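Local coordinates for protein isocitrate dehydrogenase [NAD] subunit 1, mitochondrial (Saccharomyces cerevisiae, PDB 3BLX) that oxidises isocitrate with NAD to give 2-oxoglutarate, carbon dioxide and NADH in the mitochondrial citric acid cycle, and also binds leader sequences of mitochondrial mRNAs, at residues L125-F136 and F230-T241; R175-N185 and I209-A219. One frame throughout, in Å; residues are numbered along the deposited sequence.

How the interactions relate
Both interactions are parallel strand pairs of one sheet, in the order 124-130, 232-235, 177-182, 210-215, so the middle two strands join the contacts: the V232 carbonyl probably accepts from the T179 amide, and D231 pairs with R175. Interaction 1 is the core one, its centre about 11 Å from the chain's against about 20 Å for interaction 2, with nearly all its touching residues buried and its strand side chains mostly aliphatic. Interaction 2, nearer the surface, brings in a serine-threonine pair, a histidine and a lysine-aspartate ion pair. In each, the second segment enters a helix and the first carries, near its strand's C-terminal end, a residue assigned by similarity to substrate binding (R129) or catalysis (K183).

Interaction 1: residues L125-F136 and F230-T241; sequences LIVIRENTEGEF and FDVLVTPSMYGT
The F136 ring meets S237 obliquely, its CE1 3.4 Å from S237 CB, while R129 NE lies in the ring plane at the edge. R98 makes a cation-pi contact with the same ring, and H90 meets it with planes inclined at about 55°. The R129 guanidinium is likewise approached obliquely, by S237 O and T241 OG1. With CG between the backbone N and the carbonyl carbon (chi1 89°) and a bend at chi2, the R129 chain passes over the first turn of helix 237-251, where its CD comes 4.0 Å from G240 CA. E135 OE1 lies 3.5 Å from M238 CA, the two side chains running past each other in opposite directions.

S237 OG donates to E133 O at 3.0 Å, tilted from the carbonyl plane; F136 N reaches that oxygen from the opposite face, so two bonds grip it. E130 OE1 accepts T132 N and E130 OE2 accepts T132 OG1, which probably helps hold the turn.

Upstream, five backbone bonds fix the register, from I126 N to D231 O (3.0 Å) through E130 N to T235 O (3.0 Å); the strand axes run 17° from parallel. I128 CD1 touches V232 CG1 at 4.0 Å, and V127 and L233 pack on the other face. The arrangement is a parallel strand pair of the isocitrate/isopropylmalate dehydrogenase fold whose C-terminal end carries R129, by similarity a substrate-binding residue.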
# COMPACT_ATOMS: atom_id res chain seq x y z
N LEU E 125 6.98 5.74 40.42
CA LEU E 125 5.90 5.74 39.45
C LEU E 125 6.35 5.99 38.03
O LEU E 125 7.41 6.58 37.79
CB LEU E 125 4.75 6.65 39.88
CG LEU E 125 5.05 8.09 40.26
CD1 LEU E 125 4.96 8.96 39.04
CD2 LEU E 125 3.98 8.47 41.25
N ILE E 126 5.54 5.50 37.10
CA ILE E 126 5.77 5.61 35.67
C ILE E 126 4.55 6.28 35.06
O ILE E 126 3.43 5.85 35.32
CB ILE E 126 5.91 4.23 35.09
CG1 ILE E 126 7.13 3.58 35.70
CG2 ILE E 126 6.00 4.28 33.55
CD1 ILE E 126 7.34 2.18 35.20
N VAL E 127 4.77 7.33 34.29
CA VAL E 127 3.69 8.04 33.63
C VAL E 127 3.80 7.80 32.14
O VAL E 127 4.83 8.10 31.52
CB VAL E 127 3.70 9.55 33.95
CG1 VAL E 127 2.70 10.30 33.08
CG2 VAL E 127 3.41 9.79 35.43
N ILE E 128 2.76 7.23 31.55
CA ILE E 128 2.73 6.97 30.11
C ILE E 128 1.67 7.87 29.52
O ILE E 128 0.51 7.80 29.92
CB ILE E 128 2.41 5.49 29.80
CG1 ILE E 128 3.56 4.58 30.24
CG2 ILE E 128 2.12 5.29 28.34
CD1 ILE E 128 3.25 3.13 30.20
N ARG E 129 2.05 8.75 28.60
CA ARG E 129 1.05 9.64 28.02
C ARG E 129 0.91 9.50 26.49
O ARG E 129 1.89 9.27 25.78
CB ARG E 129 1.28 11.09 28.47
CG ARG E 129 2.21 11.88 27.60
CD ARG E 129 1.79 13.33 27.60
NE ARG E 129 2.51 14.06 26.56
CZ ARG E 129 3.72 14.58 26.74
NH1 ARG E 129 4.33 14.44 27.92
NH2 ARG E 129 4.33 15.23 25.75
N GLU E 130 -0.32 9.63 26.00
CA GLU E 130 -0.64 9.54 24.60
C GLU E 130 -0.10 10.77 23.90
O GLU E 130 -0.28 11.87 24.38
CB GLU E 130 -2.16 9.45 24.41
CG GLU E 130 -2.60 8.75 23.12
CD GLU E 130 -2.31 9.56 21.84
OE1 GLU E 130 -2.56 10.79 21.83
OE2 GLU E 130 -1.83 8.94 20.85
N ASN E 131 0.55 10.58 22.74
CA ASN E 131 1.31 11.66 22.12
C ASN E 131 0.89 12.09 20.68
O ASN E 131 1.63 12.81 20.00
CB ASN E 131 2.82 11.32 22.18
CG ASN E 131 3.72 12.47 21.73
OD1 ASN E 131 3.64 13.60 22.24
ND2 ASN E 131 4.58 12.18 20.77
N THR E 132 -0.28 11.68 20.20
CA THR E 132 -0.62 12.02 18.83
C THR E 132 -1.96 12.73 18.64
O THR E 132 -2.28 13.18 17.54
CB THR E 132 -0.56 10.79 17.87
OG1 THR E 132 -1.41 9.75 18.35
CG2 THR E 132 0.84 10.26 17.78
N GLU E 133 -2.71 12.86 19.73
CA GLU E 133 -4.11 13.27 19.68
C GLU E 133 -4.37 14.29 20.79
O GLU E 133 -3.44 14.72 21.45
CB GLU E 133 -4.94 12.05 20.00
CG GLU E 133 -6.11 11.87 19.18
CD GLU E 133 -6.70 10.48 19.39
OE1 GLU E 133 -7.07 9.86 18.37
OE2 GLU E 133 -6.75 10.01 20.56
N GLY E 134 -5.63 14.64 21.01
CA GLY E 134 -5.99 15.62 22.01
C GLY E 134 -5.30 16.94 21.77
O GLY E 134 -5.49 17.58 20.73
N GLU E 135 -4.49 17.34 22.74
CA GLU E 135 -3.72 18.57 22.68
C GLU E 135 -2.89 18.69 21.39
O GLU E 135 -2.75 19.78 20.84
CB GLU E 135 -2.81 18.67 23.92
CG GLU E 135 -2.06 19.99 24.05
CD GLU E 135 -1.50 20.23 25.45
OE1 GLU E 135 -2.13 19.82 26.45
OE2 GLU E 135 -0.42 20.86 25.54
N PHE E 136 -2.39 17.57 20.90
CA PHE E 136 -1.45 17.57 19.79
C PHE E 136 -2.03 17.46 18.38
O PHE E 136 -1.26 17.38 17.41
CB PHE E 136 -0.42 16.47 19.99
CG PHE E 136 0.31 16.58 21.28
CD1 PHE E 136 0.26 15.55 22.20
CD2 PHE E 136 1.05 17.73 21.59
CE1 PHE E 136 0.94 15.67 23.41
CE2 PHE E 136 1.72 17.84 22.79
CZ PHE E 136 1.68 16.82 23.70
N PHE E 230 0.23 4.75 43.68
CA PHE E 230 0.27 4.67 42.21
C PHE E 230 1.41 3.84 41.72
O PHE E 230 2.45 3.73 42.38
CB PHE E 230 0.33 6.06 41.57
CG PHE E 230 -0.86 6.91 41.89
CD1 PHE E 230 -0.72 8.11 42.58
CD2 PHE E 230 -2.14 6.49 41.55
CE1 PHE E 230 -1.81 8.89 42.90
CE2 PHE E 230 -3.25 7.28 41.87
CZ PHE E 230 -3.08 8.48 42.55
N ASP E 231 1.21 3.25 40.55
CA ASP E 231 2.23 2.43 39.93
C ASP E 231 2.52 2.92 38.49
O ASP E 231 3.43 3.70 38.25
CB ASP E 231 1.80 0.96 39.98
CG ASP E 231 2.94 -0.01 39.69
OD1 ASP E 231 4.01 0.47 39.26
OD2 ASP E 231 2.78 -1.24 39.89
N VAL E 232 1.73 2.47 37.52
CA VAL E 232 1.80 3.00 36.19
C VAL E 232 0.58 3.85 35.92
O VAL E 232 -0.54 3.37 36.04
CB VAL E 232 1.87 1.86 35.18
CG1 VAL E 232 1.69 2.41 33.79
CG2 VAL E 232 3.19 1.14 35.28
N LEU E 233 0.78 5.13 35.60
CA LEU E 233 -0.31 5.99 35.16
C LEU E 233 -0.37 6.12 33.62
O LEU E 233 0.66 6.36 32.98
CB LEU E 233 -0.17 7.36 35.80
CG LEU E 233 -0.20 7.33 37.32
CD1 LEU E 233 0.02 8.73 37.91
CD2 LEU E 233 -1.54 6.80 37.73
N VAL E 234 -1.56 5.95 33.02
CA VAL E 234 -1.77 6.18 31.59
C VAL E 234 -2.74 7.34 31.41
O VAL E 234 -3.83 7.30 31.95
CB VAL E 234 -2.45 5.01 30.91
CG1 VAL E 234 -2.11 5.02 29.44
CG2 VAL E 234 -2.02 3.72 31.54
N THR E 235 -2.35 8.35 30.65
CA THR E 235 -3.20 9.52 30.50
C THR E 235 -3.15 10.06 29.08
O THR E 235 -2.19 9.83 28.35
CB THR E 235 -2.78 10.66 31.44
OG1 THR E 235 -1.57 11.25 30.98
CG2 THR E 235 -2.51 10.11 32.82
N PRO E 236 -4.20 10.79 28.69
CA PRO E 236 -4.23 11.54 27.44
C PRO E 236 -3.12 12.59 27.44
O PRO E 236 -2.50 12.87 28.47
CB PRO E 236 -5.59 12.25 27.50
CG PRO E 236 -6.42 11.40 28.41
CD PRO E 236 -5.47 10.88 29.43
N SER E 237 -2.86 13.16 26.28
CA SER E 237 -1.89 14.23 26.16
C SER E 237 -2.02 15.33 27.24
O SER E 237 -1.02 15.72 27.85
CB SER E 237 -2.02 14.85 24.77
OG SER E 237 -3.39 15.09 24.45
N MET E 238 -3.24 15.83 27.45
CA MET E 238 -3.45 17.06 28.22
C MET E 238 -3.11 16.99 29.71
O MET E 238 -2.79 18.00 30.31
CB MET E 238 -4.85 17.64 28.00
CG MET E 238 -5.96 16.62 27.83
SD MET E 238 -6.13 15.96 26.14
CE MET E 238 -7.53 14.86 26.36
N TYR E 239 -3.16 15.80 30.30
CA TYR E 239 -2.92 15.68 31.74
C TYR E 239 -1.54 15.13 32.07
O TYR E 239 -1.14 15.06 33.23
CB TYR E 239 -3.98 14.80 32.40
CG TYR E 239 -5.39 15.07 31.93
CD1 TYR E 239 -5.89 16.38 31.85
CD2 TYR E 239 -6.24 14.02 31.58
CE1 TYR E 239 -7.18 16.63 31.42
CE2 TYR E 239 -7.53 14.26 31.15
CZ TYR E 239 -8.00 15.57 31.07
OH TYR E 239 -9.28 15.81 30.63
N GLY E 240 -0.80 14.71 31.07
CA GLY E 240 0.43 14.02 31.33
C GLY E 240 1.53 14.97 31.73
O GLY E 240 2.40 14.62 32.51
N THR E 241 1.50 16.17 31.16
CA THR E 241 2.46 17.19 31.52
C THR E 241 2.33 17.56 33.00
O THR E 241 3.33 17.66 33.72
CB THR E 241 2.28 18.43 30.64
OG1 THR E 241 3.29 18.42 29.62
CG2 THR E 241 2.41 19.71 31.46

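Interaction 2: residues R175-N185 and I209-A219; sequences RKSVTAVHKAN and IDVSSIIVDNA
I214 O sits 3.6 Å above the H182 ring plane, offset toward the rim, and the same oxygen accepts the H182 amide. At the ring edge S213 CB lies 3.6 Å from H182 NE2, while H182 ND1 accepts A184 N at 2.9 Å, the donor only 7° out of plane. A leucine in place of H182 would probably leave the A184 amide without its side-chain acceptor and the turn before N185 less firmly held.

The ladder pairs the facing backbone groups of the two strands; the other edge of 177-182 bonds strand 232-235. D210 N donates to K176 O, V178 N to D210 O (2.9 Å, 174°) and A180 N to S212 O, and A180 O accepts I214 N. S212 N to V178 O is weak. H182 O closes the ladder by accepting V216 N at 2.7 Å, at the start of helix 216-225. T179 OG1 and S212 OG share a hydrogen bond (3.2 Å) that either could donate. K183 NZ, on a chain bent at chi4, forms a salt bridge with D217 OD2 at 3.2 Å; D248 of a neighbouring subunit 2 is a long, weak second partner. By similarity K183 is critical for catalysis.

V181 CG1 reaches V216 CB at 3.7 Å. The strands belong to a beta-alpha-beta unit whose helix 190-205 packs on H182 and S213; helix 156-172 meets V178 and V211.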
# COMPACT_ATOMS: atom_id res chain seq x y z
N ARG E 175 5.34 -4.51 36.63
CA ARG E 175 4.51 -3.60 37.38
C ARG E 175 3.16 -4.28 37.54
O ARG E 175 2.75 -5.07 36.69
CB ARG E 175 4.37 -2.27 36.63
CG ARG E 175 5.34 -1.21 37.10
CD ARG E 175 6.78 -1.65 36.93
NE ARG E 175 7.76 -0.67 37.42
CZ ARG E 175 7.51 0.39 38.20
NH1 ARG E 175 6.28 0.65 38.63
NH2 ARG E 175 8.50 1.18 38.57
N LYS E 176 2.46 -3.98 38.63
CA LYS E 176 1.25 -4.72 38.94
C LYS E 176 -0.01 -3.88 38.84
O LYS E 176 -1.11 -4.42 38.83
CB LYS E 176 1.37 -5.38 40.32
CG LYS E 176 2.18 -6.67 40.28
CD LYS E 176 3.01 -6.88 41.54
CE LYS E 176 4.04 -7.97 41.30
NZ LYS E 176 4.78 -8.32 42.54
N SER E 177 0.15 -2.56 38.74
CA SER E 177 -1.00 -1.66 38.64
C SER E 177 -0.91 -0.70 37.47
O SER E 177 0.11 -0.06 37.25
CB SER E 177 -1.18 -0.85 39.93
OG SER E 177 -2.03 -1.52 40.84
N VAL E 178 -2.00 -0.60 36.73
CA VAL E 178 -2.14 0.41 35.71
C VAL E 178 -3.37 1.22 36.01
O VAL E 178 -4.47 0.66 36.11
CB VAL E 178 -2.27 -0.22 34.32
CG1 VAL E 178 -2.75 0.81 33.30
CG2 VAL E 178 -0.94 -0.82 33.89
N THR E 179 -3.21 2.53 36.17
CA THR E 179 -4.35 3.39 36.43
C THR E 179 -4.57 4.35 35.27
O THR E 179 -3.69 5.10 34.92
CB THR E 179 -4.15 4.22 37.73
OG1 THR E 179 -3.83 3.34 38.80
CG2 THR E 179 -5.40 5.00 38.08
N ALA E 180 -5.75 4.34 34.68
CA ALA E 180 -6.10 5.36 33.71
C ALA E 180 -6.51 6.67 34.39
O ALA E 180 -7.37 6.69 35.27
CB ALA E 180 -7.20 4.87 32.80
N VAL E 181 -5.90 7.77 33.96
CA VAL E 181 -6.21 9.09 34.49
C VAL E 181 -7.03 9.86 33.45
O VAL E 181 -6.61 10.00 32.32
CB VAL E 181 -4.91 9.89 34.81
CG1 VAL E 181 -5.25 11.31 35.25
CG2 VAL E 181 -4.09 9.18 35.88
N HIS E 182 -8.18 10.36 33.86
CA HIS E 182 -9.10 10.96 32.90
C HIS E 182 -10.00 11.99 33.58
O HIS E 182 -9.94 12.18 34.80
CB HIS E 182 -9.98 9.86 32.37
CG HIS E 182 -10.76 9.19 33.43
ND1 HIS E 182 -11.94 9.71 33.93
CD2 HIS E 182 -10.53 8.05 34.13
CE1 HIS E 182 -12.41 8.91 34.87
NE2 HIS E 182 -11.58 7.89 35.01
N LYS E 183 -10.85 12.63 32.79
CA LYS E 183 -11.82 13.58 33.31
C LYS E 183 -13.23 13.20 32.83
O LYS E 183 -13.96 14.03 32.30
CB LYS E 183 -11.44 15.00 32.88
CG LYS E 183 -11.83 16.12 33.83
CD LYS E 183 -10.97 17.36 33.58
CE LYS E 183 -11.35 18.50 34.53
NZ LYS E 183 -11.51 18.04 35.94
N ALA E 184 -13.61 11.94 33.01
CA ALA E 184 -14.89 11.44 32.49
C ALA E 184 -16.13 11.97 33.21
O ALA E 184 -17.25 11.81 32.73
CB ALA E 184 -14.90 9.91 32.48
N ASN E 185 -15.92 12.58 34.37
CA ASN E 185 -17.02 13.18 35.12
C ASN E 185 -17.64 14.36 34.36
O ASN E 185 -18.85 14.60 34.44
CB ASN E 185 -16.57 13.58 36.53
CG ASN E 185 -15.36 14.52 36.53
OD1 ASN E 185 -14.55 14.52 35.59
ND2 ASN E 185 -15.24 15.33 37.59
N ILE E 209 -2.93 -8.07 35.61
CA ILE E 209 -2.66 -6.69 35.96
C ILE E 209 -3.91 -5.95 36.45
O ILE E 209 -4.97 -5.98 35.80
CB ILE E 209 -2.02 -5.94 34.78
CG1 ILE E 209 -0.65 -6.53 34.48
CG2 ILE E 209 -1.89 -4.46 35.12
CD1 ILE E 209 -0.00 -5.95 33.26
N ASP E 210 -3.78 -5.29 37.59
CA ASP E 210 -4.87 -4.52 38.18
C ASP E 210 -5.11 -3.24 37.41
O ASP E 210 -4.24 -2.37 37.35
CB ASP E 210 -4.55 -4.16 39.64
CG ASP E 210 -4.73 -5.32 40.60
OD1 ASP E 210 -4.85 -6.48 40.13
OD2 ASP E 210 -4.74 -5.08 41.82
N VAL E 211 -6.31 -3.12 36.86
CA VAL E 211 -6.72 -1.88 36.21
C VAL E 211 -7.53 -1.02 37.17
O VAL E 211 -8.19 -1.54 38.05
CB VAL E 211 -7.61 -2.15 35.00
CG1 VAL E 211 -7.51 -0.99 34.02
CG2 VAL E 211 -7.20 -3.46 34.34
N SER E 212 -7.49 0.30 37.00
CA SER E 212 -8.25 1.19 37.86
C SER E 212 -8.40 2.54 37.18
O SER E 212 -7.83 2.78 36.13
CB SER E 212 -7.59 1.33 39.23
OG SER E 212 -6.16 1.21 39.15
N SER E 213 -9.17 3.43 37.80
CA SER E 213 -9.45 4.71 37.18
C SER E 213 -9.41 5.77 38.25
O SER E 213 -9.70 5.52 39.43
CB SER E 213 -10.85 4.73 36.54
OG SER E 213 -11.00 3.68 35.60
N ILE E 214 -9.07 6.98 37.83
CA ILE E 214 -9.06 8.07 38.76
C ILE E 214 -9.28 9.35 37.99
O ILE E 214 -8.72 9.54 36.91
CB ILE E 214 -7.75 8.08 39.56
CG1 ILE E 214 -7.80 9.10 40.71
CG2 ILE E 214 -6.54 8.28 38.63
CD1 ILE E 214 -6.67 8.89 41.71
N ILE E 215 -10.13 10.20 38.52
CA ILE E 215 -10.37 11.48 37.92
C ILE E 215 -9.12 12.30 38.12
O ILE E 215 -8.46 12.20 39.17
CB ILE E 215 -11.58 12.15 38.57
CG1 ILE E 215 -12.80 11.24 38.39
CG2 ILE E 215 -11.84 13.48 37.92
CD1 ILE E 215 -13.99 11.64 39.21
N VAL E 216 -8.77 13.08 37.11
CA VAL E 216 -7.45 13.72 37.07
C VAL E 216 -7.19 14.72 38.21
O VAL E 216 -6.08 14.76 38.77
CB VAL E 216 -7.19 14.38 35.71
CG1 VAL E 216 -8.23 15.46 35.44
CG2 VAL E 216 -5.78 14.95 35.65
N ASP E 217 -8.20 15.52 38.56
CA ASP E 217 -8.05 16.44 39.70
C ASP E 217 -7.76 15.72 41.02
O ASP E 217 -6.88 16.13 41.78
CB ASP E 217 -9.25 17.41 39.82
CG ASP E 217 -10.60 16.72 39.64
OD1 ASP E 217 -10.74 15.53 40.04
OD2 ASP E 217 -11.53 17.37 39.12
N ASN E 218 -8.49 14.62 41.27
CA ASN E 218 -8.23 13.77 42.42
C ASN E 218 -6.83 13.15 42.34
O ASN E 218 -6.14 13.01 43.35
CB ASN E 218 -9.32 12.70 42.58
CG ASN E 218 -9.15 11.86 43.85
OD1 ASN E 218 -9.17 10.62 43.80
ND2 ASN E 218 -8.97 12.54 44.99
N ALA E 219 -6.39 12.80 41.14
CA ALA E 219 -5.07 12.18 40.96
C ALA E 219 -3.94 13.16 41.29
O ALA E 219 -2.90 12.78 41.85
CB ALA E 219 -4.92 11.64 39.55